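Local coordinates for CBS domain-containing protein (Listeria monocytogenes, PDB 6XNU) that binds the second messenger c-di-AMP, probably through its CBS domains, and takes part in controlling (p)ppGpp and c-di-AMP homeostasis, at residues L42-N45 with L46-L50; D96-V99 with E100-M103. One frame throughout, in Å; residues are numbered along the deposited sequence.

Contact 1: L42-N45 with L46-L50; sequences LGNN and LEHAL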
loop_
_atom_site.group_PDB
_atom_site.type_symbol
_atom_site.label_atom_id
_atom_site.label_comp_id
_atom_site.label_asym_id
_atom_site.label_seq_id
_atom_site.Cartn_x
_atom_site.Cartn_y
_atom_site.Cartn_z
ATOM N N LEU A 42 13.538 -2.878 -16.516
ATOM C CA LEU A 42 14.663 -1.952 -16.609
ATOM C C LEU A 42 14.608 -1.203 -17.933
ATOM O O LEU A 42 14.334 -1.789 -18.987
ATOM C CB LEU A 42 15.999 -2.692 -16.493
ATOM C CG LEU A 42 16.288 -3.451 -15.205
ATOM C CD1 LEU A 42 17.545 -4.308 -15.352
ATOM C CD2 LEU A 42 16.423 -2.498 -14.026
ATOM N N GLY A 43 14.863 0.096 -17.878
ATOM C CA GLY A 43 14.811 0.926 -19.060
ATOM C C GLY A 43 13.465 1.560 -19.339
ATOM O O GLY A 43 13.398 2.512 -20.127
ATOM N N ASN A 44 12.386 1.068 -18.720
ATOM C CA ASN A 44 11.112 1.774 -18.780
ATOM C C ASN A 44 11.263 3.158 -18.163
ATOM O O ASN A 44 11.990 3.332 -17.183
ATOM C CB ASN A 44 10.023 1.010 -18.012
ATOM C CG ASN A 44 9.465 -0.179 -18.777
ATOM O OD1 ASN A 44 8.768 -1.017 -18.202
ATOM N ND2 ASN A 44 9.757 -0.255 -20.071
ATOM N N ASN A 45 10.577 4.146 -18.731
ATOM C CA ASN A 45 10.614 5.457 -18.104
ATOM C C ASN A 45 9.573 5.535 -16.988
ATOM O O ASN A 45 8.755 4.627 -16.796
ATOM C CB ASN A 45 10.428 6.578 -19.140
ATOM C CG ASN A 45 9.051 6.591 -19.775
ATOM O OD1 ASN A 45 8.028 6.580 -19.096
ATOM N ND2 ASN A 45 9.023 6.667 -21.103
ATOM N N LEU A 46 9.635 6.629 -16.223
ATOM C CA LEU A 46 8.780 6.769 -15.042
ATOM C C LEU A 46 7.335 7.097 -15.390
ATOM O O LEU A 46 6.433 6.812 -14.594
ATOM C CB LEU A 46 9.336 7.840 -14.104
ATOM C CG LEU A 46 10.745 7.606 -13.560
ATOM C CD1 LEU A 46 11.032 8.580 -12.432
ATOM C CD2 LEU A 46 10.942 6.161 -13.097
ATOM N N GLU A 47 7.088 7.711 -16.549
ATOM C CA GLU A 47 5.708 7.908 -16.974
ATOM C C GLU A 47 5.028 6.568 -17.231
ATOM O O GLU A 47 3.892 6.344 -16.792
ATOM C CB GLU A 47 5.655 8.808 -18.216
ATOM C CG GLU A 47 4.287 8.830 -18.905
ATOM C CD GLU A 47 3.758 10.234 -19.160
ATOM O OE1 GLU A 47 4.575 11.176 -19.250
ATOM O OE2 GLU A 47 2.520 10.393 -19.274
ATOM N N HIS A 48 5.729 5.643 -17.898
ATOM C CA HIS A 48 5.175 4.309 -18.101
ATOM C C HIS A 48 4.933 3.607 -16.767
ATOM O O HIS A 48 3.872 3.007 -16.554
ATOM C CB HIS A 48 6.111 3.478 -18.980
ATOM C CG HIS A 48 5.600 2.099 -19.259
ATOM N ND1 HIS A 48 6.115 0.975 -18.650
ATOM C CD2 HIS A 48 4.600 1.667 -20.062
ATOM C CE1 HIS A 48 5.465 -0.093 -19.077
ATOM N NE2 HIS A 48 4.544 0.300 -19.939
ATOM N N ALA A 49 5.898 3.693 -15.848
ATOM C CA ALA A 49 5.739 3.047 -14.545
ATOM C C ALA A 49 4.537 3.600 -13.789
ATOM O O ALA A 49 3.812 2.851 -13.119
ATOM C CB ALA A 49 7.012 3.214 -13.717
ATOM N N LEU A 50 4.314 4.916 -13.871
ATOM C CA LEU A 50 3.178 5.511 -13.177
ATOM C C LEU A 50 1.864 4.965 -13.719
ATOM O O LEU A 50 0.916 4.713 -12.960
ATOM C CB LEU A 50 3.238 7.036 -13.320
ATOM C CG LEU A 50 2.946 7.921 -12.115
ATOM C CD1 LEU A 50 3.646 7.450 -10.837
ATOM C CD2 LEU A 50 3.354 9.356 -12.465
#

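Contact 2: D96-V99 with E100-M103; sequences DLKV and EDVM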
loop_
_atom_site.group_PDB
_atom_site.type_symbol
_atom_site.label_atom_id
_atom_site.label_comp_id
_atom_site.label_asym_id
_atom_site.label_seq_id
_atom_site.Cartn_x
_atom_site.Cartn_y
_atom_site.Cartn_z
ATOM N N ASP A 96 11.943 11.248 -19.034
ATOM C CA ASP A 96 13.382 11.097 -19.213
ATOM C C ASP A 96 14.046 10.187 -18.191
ATOM O O ASP A 96 15.116 9.640 -18.480
ATOM C CB ASP A 96 14.068 12.471 -19.169
ATOM C CG ASP A 96 13.526 13.436 -20.216
ATOM O OD1 ASP A 96 13.304 14.617 -19.871
ATOM O OD2 ASP A 96 13.329 13.019 -21.381
ATOM N N LEU A 97 13.457 10.014 -17.009
ATOM C CA LEU A 97 14.047 9.179 -15.979
ATOM C C LEU A 97 13.610 7.731 -16.178
ATOM O O LEU A 97 12.527 7.466 -16.708
ATOM C CB LEU A 97 13.640 9.668 -14.588
ATOM C CG LEU A 97 14.155 11.053 -14.184
ATOM C CD1 LEU A 97 13.122 11.789 -13.340
ATOM C CD2 LEU A 97 15.464 10.900 -13.427
ATOM N N LYS A 98 14.477 6.805 -15.776
ATOM C CA LYS A 98 14.258 5.370 -15.914
ATOM C C LYS A 98 13.906 4.761 -14.564
ATOM O O LYS A 98 14.301 5.274 -13.516
ATOM C CB LYS A 98 15.502 4.664 -16.459
ATOM C CG LYS A 98 16.040 5.218 -17.769
ATOM C CD LYS A 98 14.926 5.382 -18.769
ATOM C CE LYS A 98 15.446 5.285 -20.190
ATOM N NZ LYS A 98 14.298 5.325 -21.133
ATOM N N VAL A 99 13.188 3.635 -14.600
ATOM C CA VAL A 99 12.757 3.011 -13.347
ATOM C C VAL A 99 13.956 2.647 -12.480
ATOM O O VAL A 99 13.908 2.765 -11.248
ATOM C CB VAL A 99 11.866 1.783 -13.622
ATOM C CG1 VAL A 99 10.512 2.216 -14.171
ATOM C CG2 VAL A 99 12.564 0.793 -14.561
ATOM N N GLU A 100 15.046 2.186 -13.096
ATOM C CA GLU A 100 16.182 1.766 -12.284
ATOM C C GLU A 100 16.835 2.944 -11.572
ATOM O O GLU A 100 17.569 2.733 -10.597
ATOM C CB GLU A 100 17.202 1.025 -13.149
ATOM C CG GLU A 100 17.741 1.861 -14.292
ATOM C CD GLU A 100 17.000 1.633 -15.599
ATOM O OE1 GLU A 100 15.796 1.295 -15.579
ATOM O OE2 GLU A 100 17.629 1.801 -16.663
ATOM N N ASP A 101 16.554 4.169 -12.026
ATOM C CA ASP A 101 17.093 5.373 -11.395
ATOM C C ASP A 101 16.484 5.621 -10.023
ATOM O O ASP A 101 17.137 6.220 -9.161
ATOM C CB ASP A 101 16.850 6.607 -12.277
ATOM C CG ASP A 101 17.601 6.561 -13.609
ATOM O OD1 ASP A 101 18.646 5.876 -13.698
ATOM O OD2 ASP A 101 17.138 7.233 -14.564
ATOM N N VAL A 102 15.242 5.188 -9.794
ATOM C CA VAL A 102 14.538 5.505 -8.560
ATOM C C VAL A 102 14.114 4.276 -7.772
ATOM O O VAL A 102 13.730 4.415 -6.603
ATOM C CB VAL A 102 13.306 6.403 -8.822
ATOM C CG1 VAL A 102 13.664 7.535 -9.769
ATOM C CG2 VAL A 102 12.151 5.590 -9.372
ATOM N N MET A 103 14.168 3.085 -8.356
ATOM C CA MET A 103 13.659 1.899 -7.681
ATOM C C MET A 103 14.477 1.565 -6.435
ATOM O O MET A 103 15.662 1.897 -6.329
ATOM C CB MET A 103 13.670 0.708 -8.633
ATOM C CG MET A 103 15.070 0.241 -8.974
ATOM S SD MET A 103 15.052 -1.098 -10.169
ATOM C CE MET A 103 16.805 -1.418 -10.379
#

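Contact 1: L42-N45 with L46-L50
With chi1 at 66°, Asn45 sets its CG between its own backbone N and carbonyl carbon, which swings the amide oxygen over the first turn of the helix that starts at Leu46; His48, its CG anti to the backbone N, brings its ring to Asn44. Asn45 is the N-cap. Its OD1 accepts the backbone N-H of His48, OD1 to N 2.8 Å, in a nearly straight bond (166° at the hydrogen), and so serves an N-H that the first turn of the helix leaves without a helical carbonyl. The same oxygen lies 2.9 Å from the backbone N of Glu47 and rests against the CB atoms of Glu47 and His48. The carbonyl O of Asn45 opens the regular i to i+4 pattern, receiving Ala49 N at 3.2 Å, and Leu50 N follows on Leu46 O. Beside the cap, the amide of Asn44 lies askew to the imidazole, the planes 65° apart, with Asn44 OD1 3.3 Å from His48 ND1. The hydrogen bond of this oxygen is to the backbone N of Gln41. The loop carries strand 40-41 into helix 46-56, whose Leu46, Ala49 and Leu50 pack on Ile79 of helix 76-82, while Leu46 and Ala49 also meet helix 99-102 and Leu50 touches Phe91 of the second subunit.

Contact 2: D96-V99 with E100-M103
An extended Leu97-Lys98 backbone turns at Val99 into one short helical turn, in which Lys98 O receives Asp101 N (O to N 2.9 Å) and Val99 O receives both Val102 N and Met103 N. The two bonds to Val99 O differ: Met103 N, 2.9 Å from it, lies almost in line with the C=O bond, whereas Val102 N comes from above the carbonyl plane. Asp101 bends back across the start of the turn, its CG beside its own backbone N (chi1 -65°), and OD2 accepts Lys98 N at 3.0 Å. The N-H points nearly straight at the oxygen (165°) but meets it from above the carboxylate plane. Together with the Asp101 N to Lys98 O bond, this ties residues 98 and 101 to each other twice. Glu100 also runs alongside Lys98, its carboxylate against the base of the lysine, Glu100 CD 3.5 Å from Lys98 CB, while OE1 also touches CG2 of Val99 at 3.4 Å. Neither polar end is spent here: Glu100 OE1 accepts Gly43 N and Lys98 NZ bonds to Gly43 O. CB of Met103 sits against Val99 O, 3.3 Å away. Val99 packs onto Leu46 and Ala49 of helix 46-56 and onto Val63 and Ile74 of the strands. The turn precedes the loop to strand 109-110 in the CBS fold, and Asp101 OD2 on Lys98 N, three residues back, is the N3-to-N-cap half of a capping box.

Contacts 1 and 2 lie side by side, their centres about 7 Å apart, and the loop 42-45 is laced to the turn at 98-100. Glu100 OE1 is 2.8 Å from Gly43 N and Val99 N is 2.9 Å from Asn44 O, both probable hydrogen bonds, while Lys98 NZ stands 3.1 Å from Gly43 O; Gly43 is thus approached by an acid at its N-H and a base at its carbonyl. Close by, Asn45 CB packs on Leu97 O at 3.3 Å. The N-terminus of helix 46-56 and the short helix 99-102 are thereby joined through loop 42-45, with the contact centres about 16 and 17 Å from the centre of the chain.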